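Local coordinates for protein gamma-glutamyltranspeptidase (Ggt) (PDB 5BPK) that probably cleaves and transfers the gamma-glutamyl group of glutathione and related compounds, acting as an Ntn-hydrolase, and here holds an acivicin-type inhibitor, at residues I82-I90 with V98-A106; V136-M146 with D255-W263. All coordinates share one frame; numbering follows the deposited sequence.

Contact 1: residues I82-I90 with V98-A106; sequences IGGGGFAVI and VALDFREKA. With 4UD ((2S)-amino[(5S)-4,5-dihydro-1,2-oxazol-5-yl]acetic acid), chain O.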
loop_
_atom_site.group_PDB
_atom_site.type_symbol
_atom_site.label_atom_id
_atom_site.label_comp_id
_atom_site.label_asym_id
_atom_site.label_seq_id
_atom_site.Cartn_x
_atom_site.Cartn_y
_atom_site.Cartn_z
ATOM N N ILE A 82 1.754 -3.855 13.450
ATOM C CA ILE A 82 0.620 -4.689 13.856
ATOM C C ILE A 82 -0.637 -3.861 14.182
ATOM O O ILE A 82 -1.706 -4.420 14.387
ATOM C CB ILE A 82 0.967 -5.627 15.042
ATOM C CG1 ILE A 82 1.381 -4.848 16.298
ATOM C CG2 ILE A 82 2.075 -6.587 14.640
ATOM C CD1 ILE A 82 1.525 -5.726 17.526
ATOM N N GLY A 83 -0.510 -2.529 14.237
ATOM C CA GLY A 83 -1.654 -1.652 14.546
ATOM C C GLY A 83 -2.440 -1.102 13.373
ATOM O O GLY A 83 -3.292 -0.225 13.561
ATOM N N GLY A 84 -2.172 -1.616 12.172
ATOM C CA GLY A 84 -2.824 -1.151 10.944
ATOM C C GLY A 84 -3.478 -2.290 10.173
ATOM O O GLY A 84 -4.105 -3.165 10.753
ATOM N N GLY A 85 -3.314 -2.287 8.856
ATOM C CA GLY A 85 -3.969 -3.269 7.999
ATOM C C GLY A 85 -3.457 -3.158 6.580
ATOM O O GLY A 85 -2.546 -2.361 6.277
ATOM N N GLY A 86 -4.032 -3.957 5.696
ATOM C CA GLY A 86 -3.557 -3.983 4.327
ATOM C C GLY A 86 -4.188 -5.081 3.504
ATOM O O GLY A 86 -5.243 -5.589 3.852
ATOM N N PHE A 87 -3.518 -5.423 2.407
ATOM C CA PHE A 87 -4.003 -6.378 1.425
ATOM C C PHE A 87 -2.884 -7.301 0.973
ATOM O O PHE A 87 -1.721 -6.877 0.850
ATOM C CB PHE A 87 -4.534 -5.647 0.191
ATOM C CG PHE A 87 -5.598 -4.631 0.493
ATOM C CD1 PHE A 87 -6.882 -5.033 0.834
ATOM C CD2 PHE A 87 -5.318 -3.281 0.422
ATOM C CE1 PHE A 87 -7.871 -4.085 1.119
ATOM C CE2 PHE A 87 -6.304 -2.319 0.689
ATOM C CZ PHE A 87 -7.585 -2.732 1.041
ATOM N N ALA A 88 -3.240 -8.536 0.648
ATOM C CA ALA A 88 -2.296 -9.466 0.023
ATOM C C ALA A 88 -2.957 -10.049 -1.205
ATOM O O ALA A 88 -4.050 -10.603 -1.116
ATOM C CB ALA A 88 -1.915 -10.589 0.967
ATOM N N VAL A 89 -2.305 -9.898 -2.349
ATOM C CA VAL A 89 -2.721 -10.538 -3.579
ATOM C C VAL A 89 -1.792 -11.748 -3.773
ATOM O O VAL A 89 -0.553 -11.635 -3.701
ATOM C CB VAL A 89 -2.708 -9.535 -4.751
ATOM C CG1 VAL A 89 -2.812 -10.236 -6.092
ATOM C CG2 VAL A 89 -3.851 -8.548 -4.588
ATOM N N ILE A 90 -2.399 -12.914 -3.983
ATOM C CA ILE A 90 -1.656 -14.168 -3.942
ATOM C C ILE A 90 -1.969 -14.987 -5.182
ATOM O O ILE A 90 -3.133 -15.157 -5.522
ATOM C CB ILE A 90 -2.021 -14.992 -2.699
ATOM C CG1 ILE A 90 -1.691 -14.205 -1.417
ATOM C CG2 ILE A 90 -1.285 -16.341 -2.737
ATOM C CD1 ILE A 90 -2.273 -14.796 -0.135
ATOM N N VAL A 98 -6.059 -15.183 -5.563
ATOM C CA VAL A 98 -6.940 -14.758 -4.486
ATOM C C VAL A 98 -6.442 -13.451 -3.910
ATOM O O VAL A 98 -5.270 -13.104 -4.074
ATOM C CB VAL A 98 -7.031 -15.832 -3.375
ATOM C CG1 VAL A 98 -7.489 -17.175 -3.968
ATOM C CG2 VAL A 98 -5.704 -15.979 -2.666
ATOM N N ALA A 99 -7.347 -12.707 -3.286
ATOM C CA ALA A 99 -7.013 -11.432 -2.654
ATOM C C ALA A 99 -7.458 -11.506 -1.208
ATOM O O ALA A 99 -8.594 -11.897 -0.929
ATOM C CB ALA A 99 -7.700 -10.290 -3.357
ATOM N N LEU A 100 -6.560 -11.181 -0.293
ATOM C CA LEU A 100 -6.882 -11.132 1.118
ATOM C C LEU A 100 -7.049 -9.676 1.562
ATOM O O LEU A 100 -6.136 -8.874 1.434
ATOM C CB LEU A 100 -5.789 -11.808 1.937
ATOM C CG LEU A 100 -5.986 -11.821 3.452
ATOM C CD1 LEU A 100 -7.257 -12.525 3.861
ATOM C CD2 LEU A 100 -4.754 -12.429 4.122
ATOM N N ASP A 101 -8.231 -9.375 2.077
ATOM C CA ASP A 101 -8.588 -8.077 2.635
ATOM C C ASP A 101 -8.384 -8.172 4.149
ATOM O O ASP A 101 -9.187 -8.803 4.850
ATOM C CB ASP A 101 -10.065 -7.785 2.257
ATOM C CG ASP A 101 -10.681 -6.594 2.985
ATOM O OD1 ASP A 101 -10.046 -5.962 3.854
ATOM O OD2 ASP A 101 -11.868 -6.323 2.678
ATOM N N PHE A 102 -7.306 -7.554 4.642
ATOM C CA PHE A 102 -7.137 -7.313 6.073
ATOM C C PHE A 102 -7.080 -5.806 6.381
ATOM O O PHE A 102 -6.334 -5.335 7.233
ATOM C CB PHE A 102 -5.977 -8.130 6.672
ATOM C CG PHE A 102 -4.610 -7.876 6.070
ATOM C CD1 PHE A 102 -4.186 -8.557 4.938
ATOM C CD2 PHE A 102 -3.698 -7.061 6.723
ATOM C CE1 PHE A 102 -2.904 -8.368 4.435
ATOM C CE2 PHE A 102 -2.411 -6.854 6.209
ATOM C CZ PHE A 102 -2.017 -7.521 5.060
ATOM N N ARG A 103 -7.922 -5.071 5.666
ATOM C CA ARG A 103 -8.090 -3.633 5.861
ATOM C C ARG A 103 -8.784 -3.345 7.189
ATOM O O ARG A 103 -9.670 -4.087 7.618
ATOM C CB ARG A 103 -8.916 -3.074 4.707
ATOM C CG ARG A 103 -9.170 -1.575 4.711
ATOM C CD ARG A 103 -7.910 -0.754 4.492
ATOM N NE ARG A 103 -8.239 0.594 4.023
ATOM C CZ ARG A 103 -7.350 1.555 3.784
ATOM N NH1 ARG A 103 -6.066 1.364 4.004
ATOM N NH2 ARG A 103 -7.752 2.734 3.333
ATOM N N GLU A 104 -8.420 -2.235 7.831
ATOM C CA GLU A 104 -9.090 -1.841 9.068
ATOM C C GLU A 104 -10.569 -1.562 8.832
ATOM O O GLU A 104 -10.979 -1.172 7.731
ATOM C CB GLU A 104 -8.453 -0.618 9.710
ATOM C CG GLU A 104 -6.970 -0.755 10.026
ATOM C CD GLU A 104 -6.090 -0.157 8.943
ATOM O OE1 GLU A 104 -6.289 -0.503 7.749
ATOM O OE2 GLU A 104 -5.201 0.648 9.303
ATOM N N LYS A 105 -11.357 -1.747 9.893
ATOM C CA LYS A 105 -12.782 -1.429 9.889
ATOM C C LYS A 105 -13.064 -0.216 10.754
ATOM O O LYS A 105 -12.465 -0.058 11.839
ATOM C CB LYS A 105 -13.577 -2.595 10.454
ATOM C CG LYS A 105 -13.520 -3.857 9.627
ATOM C CD LYS A 105 -13.984 -5.080 10.415
ATOM C CE LYS A 105 -15.444 -5.021 10.861
ATOM N NZ LYS A 105 -15.842 -6.246 11.636
ATOM N N ALA A 106 -14.021 0.602 10.331
ATOM C CA ALA A 106 -14.522 1.647 11.210
ATOM C C ALA A 106 -15.109 0.972 12.443
ATOM O O ALA A 106 -15.803 -0.026 12.311
ATOM C CB ALA A 106 -15.565 2.506 10.500
HETATM C C3 4UD O . 0.469 4.132 2.067
HETATM C C4 4UD O . -1.745 3.966 2.126
HETATM C C5 4UD O . -0.641 4.644 2.918
HETATM C C6 4UD O . -3.110 4.668 2.157
HETATM C C8 4UD O . -4.066 3.780 1.393
HETATM O O9 4UD O . -4.587 2.827 1.920
HETATM O O10 4UD O . -4.350 4.038 0.096
HETATM N N7 4UD O . -3.598 4.792 3.538
HETATM O O2 4UD O . -1.297 3.958 0.773
HETATM N N1 4UD O . 0.019 3.779 0.909
#
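Gly86 lies over the ring of Phe102, its CA 3.9 Å from the ring centroid in a CH-pi contact, and its O sits 3.2 Å above the ring plane, toward the rim. Phe102 reaches this place because its CG stands between the backbone N and the carbonyl carbon (chi1 59°), which folds the ring back across the neighbouring strand. On the other face of the sheet, Phe87 runs beside Asp101 and meets the aliphatic part of Arg103, with CE1 3.9 Å from Arg103 CB; ring and guanidinium planes are 29° apart. Arg103 NH1 then donates to O9 of the inhibitor carboxylate at 2.9 Å.

Six backbone hydrogen bonds zip strands 85-90 and 98-102 into an antiparallel hairpin. The shortest, Leu100 N to Ala88 O at 2.7 Å, is virtually straight. By contrast, Gly86 N approaches Phe102 O from above the carbonyl plane, where the strand gives way to loop. Past that point Glu104 bends back over the glycine run, its OE2 3.4 Å from Gly84 CA.

Asp101 holds the backbone from which Arg103 projects: its OD1 accepts from Arg103 N at 2.9 Å in an Asx turn, and its carboxylate is itself held by Arg264 and by Arg69 of the partner subunit. Asp43 and Glu40 of that subunit pair with the guanidinium, and one of its strands continues the sheet beyond 85-90. With Phe87 packed on its aliphatic stem and these acids orienting its guanidinium, Arg103 probably keeps its charge directed at the alpha-carboxylate of a gamma-glutamyl substrate.

Contact 2: residues V136-M146 with D255-W263; sequences VPGTVAGMEAM and DLASYNVKW. With EDO (1,2-ethanediol), chain M.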
loop_
_atom_site.group_PDB
_atom_site.type_symbol
_atom_site.label_atom_id
_atom_site.label_comp_id
_atom_site.label_asym_id
_atom_site.label_seq_id
_atom_site.Cartn_x
_atom_site.Cartn_y
_atom_site.Cartn_z
ATOM N N VAL A 136 -10.173 -0.416 13.298
ATOM C CA VAL A 136 -9.848 -1.668 13.990
ATOM C C VAL A 136 -8.728 -2.399 13.232
ATOM O O VAL A 136 -8.908 -2.714 12.067
ATOM C CB VAL A 136 -11.086 -2.588 14.099
ATOM C CG1 VAL A 136 -10.746 -3.797 14.943
ATOM C CG2 VAL A 136 -12.275 -1.830 14.702
ATOM N N PRO A 137 -7.566 -2.654 13.881
ATOM C CA PRO A 137 -6.433 -3.243 13.144
ATOM C C PRO A 137 -6.711 -4.629 12.557
ATOM O O PRO A 137 -7.297 -5.492 13.237
ATOM C CB PRO A 137 -5.349 -3.361 14.206
ATOM C CG PRO A 137 -5.674 -2.266 15.199
ATOM C CD PRO A 137 -7.180 -2.258 15.248
ATOM N N GLY A 138 -6.256 -4.832 11.324
ATOM C CA GLY A 138 -6.406 -6.091 10.609
ATOM C C GLY A 138 -5.145 -6.895 10.376
ATOM O O GLY A 138 -5.238 -8.063 10.018
ATOM N N THR A 139 -3.963 -6.283 10.549
ATOM C CA THR A 139 -2.705 -6.954 10.186
ATOM C C THR A 139 -2.497 -8.318 10.827
ATOM O O THR A 139 -2.146 -9.260 10.137
ATOM C CB THR A 139 -1.508 -6.059 10.469
ATOM O OG1 THR A 139 -1.603 -4.923 9.600
ATOM C CG2 THR A 139 -0.161 -6.783 10.263
ATOM N N VAL A 140 -2.702 -8.427 12.137
ATOM C CA VAL A 140 -2.430 -9.697 12.804
ATOM C C VAL A 140 -3.371 -10.797 12.282
ATOM O O VAL A 140 -2.945 -11.943 12.019
ATOM C CB VAL A 140 -2.519 -9.568 14.331
ATOM C CG1 VAL A 140 -2.411 -10.931 14.986
ATOM C CG2 VAL A 140 -1.403 -8.621 14.844
ATOM N N ALA A 141 -4.634 -10.432 12.095
ATOM C CA ALA A 141 -5.623 -11.344 11.524
ATOM C C ALA A 141 -5.252 -11.752 10.092
ATOM O O ALA A 141 -5.449 -12.908 9.698
ATOM C CB ALA A 141 -7.005 -10.718 11.576
ATOM N N GLY A 142 -4.716 -10.803 9.325
ATOM C CA GLY A 142 -4.307 -11.065 7.955
ATOM C C GLY A 142 -3.134 -12.022 7.886
ATOM O O GLY A 142 -3.135 -12.957 7.074
ATOM N N MET A 143 -2.123 -11.788 8.726
ATOM C CA MET A 143 -0.963 -12.680 8.759
ATOM C C MET A 143 -1.384 -14.100 9.097
ATOM O O MET A 143 -0.965 -15.049 8.426
ATOM C CB MET A 143 0.091 -12.208 9.767
ATOM C CG MET A 143 0.755 -10.871 9.440
ATOM S SD MET A 143 1.587 -10.768 7.842
ATOM C CE MET A 143 0.463 -9.716 6.948
ATOM N N GLU A 144 -2.231 -14.250 10.114
ATOM C CA GLU A 144 -2.657 -15.585 10.525
ATOM C C GLU A 144 -3.513 -16.268 9.450
ATOM O O GLU A 144 -3.352 -17.465 9.174
ATOM C CB GLU A 144 -3.417 -15.544 11.849
ATOM C CG GLU A 144 -3.720 -16.938 12.379
ATOM C CD GLU A 144 -4.482 -16.920 13.678
ATOM O OE1 GLU A 144 -3.835 -17.093 14.724
ATOM O OE2 GLU A 144 -5.719 -16.724 13.646
ATOM N N ALA A 145 -4.429 -15.513 8.857
ATOM C CA ALA A 145 -5.316 -16.040 7.819
ATOM C C ALA A 145 -4.541 -16.638 6.645
ATOM O O ALA A 145 -4.827 -17.762 6.210
ATOM C CB ALA A 145 -6.266 -14.954 7.332
ATOM N N MET A 146 -3.552 -15.915 6.127
ATOM C CA MET A 146 -2.804 -16.471 4.994
ATOM C C MET A 146 -1.928 -17.655 5.419
ATOM O O MET A 146 -1.832 -18.637 4.691
ATOM C CB MET A 146 -2.030 -15.414 4.194
ATOM C CG MET A 146 -0.862 -14.757 4.845
ATOM S SD MET A 146 -0.164 -13.612 3.617
ATOM C CE MET A 146 -0.358 -12.048 4.446
ATOM N N ASP A 255 -15.182 -4.671 19.232
ATOM C CA ASP A 255 -14.618 -4.407 17.904
ATOM C C ASP A 255 -13.549 -5.438 17.564
ATOM O O ASP A 255 -13.528 -6.000 16.472
ATOM C CB ASP A 255 -13.990 -3.016 17.835
ATOM C CG ASP A 255 -15.007 -1.905 17.720
ATOM O OD1 ASP A 255 -15.823 -1.934 16.786
ATOM O OD2 ASP A 255 -14.966 -0.974 18.544
ATOM N N LEU A 256 -12.660 -5.686 18.516
ATOM C CA LEU A 256 -11.512 -6.550 18.277
ATOM C C LEU A 256 -11.969 -7.994 18.073
ATOM O O LEU A 256 -11.514 -8.659 17.143
ATOM C CB LEU A 256 -10.494 -6.437 19.417
ATOM C CG LEU A 256 -9.810 -5.068 19.543
ATOM C CD1 LEU A 256 -9.202 -4.888 20.930
ATOM C CD2 LEU A 256 -8.772 -4.801 18.458
ATOM N N ALA A 257 -12.898 -8.460 18.917
ATOM C CA ALA A 257 -13.413 -9.829 18.817
ATOM C C ALA A 257 -14.220 -10.078 17.537
ATOM O O ALA A 257 -14.363 -11.229 17.107
ATOM C CB ALA A 257 -14.251 -10.178 20.056
ATOM N N SER A 258 -14.738 -9.001 16.940
ATOM C CA SER A 258 -15.511 -9.085 15.696
ATOM C C SER A 258 -14.717 -8.752 14.415
ATOM O O SER A 258 -15.289 -8.775 13.309
ATOM C CB SER A 258 -16.769 -8.210 15.777
ATOM O OG SER A 258 -16.484 -6.829 15.920
ATOM N N TYR A 259 -13.418 -8.488 14.537
ATOM C CA TYR A 259 -12.615 -8.181 13.348
ATOM C C TYR A 259 -12.504 -9.434 12.489
ATOM O O TYR A 259 -12.141 -10.505 12.988
ATOM C CB TYR A 259 -11.194 -7.642 13.641
ATOM C CG TYR A 259 -10.558 -7.334 12.310
ATOM C CD1 TYR A 259 -10.814 -6.124 11.683
ATOM C CD2 TYR A 259 -9.861 -8.312 11.601
ATOM C CE1 TYR A 259 -10.338 -5.860 10.426
ATOM C CE2 TYR A 259 -9.382 -8.065 10.321
ATOM C CZ TYR A 259 -9.636 -6.835 9.740
ATOM O OH TYR A 259 -9.192 -6.579 8.473
ATOM N N ASN A 260 -12.795 -9.276 11.198
ATOM C CA ASN A 260 -12.798 -10.367 10.237
ATOM C C ASN A 260 -11.992 -10.001 8.991
ATOM O O ASN A 260 -12.208 -8.933 8.425
ATOM C CB ASN A 260 -14.256 -10.718 9.841
ATOM C CG ASN A 260 -15.106 -9.487 9.367
ATOM O OD1 ASN A 260 -15.060 -8.383 9.946
ATOM N ND2 ASN A 260 -15.929 -9.713 8.336
ATOM N N VAL A 261 -11.043 -10.847 8.588
ATOM C CA VAL A 261 -10.478 -10.734 7.228
ATOM C C VAL A 261 -11.522 -11.219 6.240
ATOM O O VAL A 261 -12.479 -11.893 6.621
ATOM C CB VAL A 261 -9.161 -11.554 7.007
ATOM C CG1 VAL A 261 -8.079 -11.131 8.005
ATOM C CG2 VAL A 261 -9.418 -13.064 7.053
ATOM N N LYS A 262 -11.350 -10.854 4.974
ATOM C CA LYS A 262 -12.171 -11.384 3.903
ATOM C C LYS A 262 -11.307 -11.850 2.751
ATOM O O LYS A 262 -10.462 -11.109 2.251
ATOM C CB LYS A 262 -13.171 -10.347 3.430
ATOM C CG LYS A 262 -14.234 -10.077 4.501
ATOM C CD LYS A 262 -15.416 -9.298 3.984
ATOM C CE LYS A 262 -16.160 -10.022 2.879
ATOM N NZ LYS A 262 -17.541 -9.477 2.706
ATOM N N TRP A 263 -11.498 -13.103 2.353
ATOM C CA TRP A 263 -10.925 -13.594 1.109
ATOM C C TRP A 263 -11.828 -13.173 -0.032
ATOM O O TRP A 263 -12.998 -13.568 -0.091
ATOM C CB TRP A 263 -10.788 -15.109 1.127
ATOM C CG TRP A 263 -9.820 -15.597 2.132
ATOM C CD1 TRP A 263 -10.101 -16.106 3.365
ATOM C CD2 TRP A 263 -8.397 -15.626 1.999
ATOM N NE1 TRP A 263 -8.940 -16.446 4.012
ATOM C CE2 TRP A 263 -7.875 -16.173 3.195
ATOM C CE3 TRP A 263 -7.511 -15.260 0.982
ATOM C CZ2 TRP A 263 -6.501 -16.359 3.396
ATOM C CZ3 TRP A 263 -6.159 -15.451 1.180
ATOM C CH2 TRP A 263 -5.665 -15.988 2.382
HETATM C C1 EDO M . -8.817 -17.506 7.663
HETATM O O1 EDO M . -9.848 -16.826 6.945
HETATM C C2 EDO M . -7.902 -18.229 6.680
HETATM O O2 EDO M . -7.073 -19.179 7.364
#
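Tyr259 extends its ring against the turn that leads into helix 139-150, with CG anti to the backbone N (chi1 -178°). Gly138 CA lies over the ring face, 3.9 Å from its centroid, in a CH-pi contact, and Pro137 O is also above the ring, toward the rim. Ala141 CB touches Tyr259 CD2 at 3.7 Å. The side chains of Val136 and Tyr259 run antiparallel alongside each other, Val136 CG1 4.0 Å from Tyr259 CD1. The other methyl of Val136, CG2, rests on Asp255 CB.

Val261 spreads its two methyls along the helix. With CG1 anti to the carbonyl carbon (chi1 -58°), that branch meets Ala141 CB at 3.8 Å, while CG2 reaches Ala145 CB, one turn on, at 3.7 Å. Trp263 presents its indole edge: CZ2 is 3.6 Å from Ala145 O, which lies in the ring plane. A 1,2-ethanediol, probably from the crystallisation liquor, bridges the two: its O1 accepts from Trp263 NE1 at 3.1 Å and its O2 donates to Ala145 O.

Tyr259 OH binds Arg103 O. The helix start thus packs on the segment joining helix 253-257 to strand 262-271 of the central sheet; without direct hydrogen bonds, apolar side chains and ring-to-backbone packing carry the contact.

Both segments of contact 1 precede those of contact 2 in the sequence, and the centres of the two contacts are about 8 Å apart. Strands 97-102 and 262-271 are neighbours in one antiparallel sheet; contact 1 is the 85-91/97-102 hairpin of this sheet, and contact 2 sets helix 139-150 against the start of the adjoining strand 262-271. Phe102 and Leu100 also touch that helix, through Met143 and Met146. A probable hydrogen bond of 2.7 Å between Lys105 O and Val136 N ties the loops directly. This sheet covered by helices is consistent with the layered Ntn-hydrolase fold; contact 1 borders the inhibitor and the partner subunit, whereas the helix of contact 2 packs on the Leu100 and Phe102 face, away from Phe87 and Asp101.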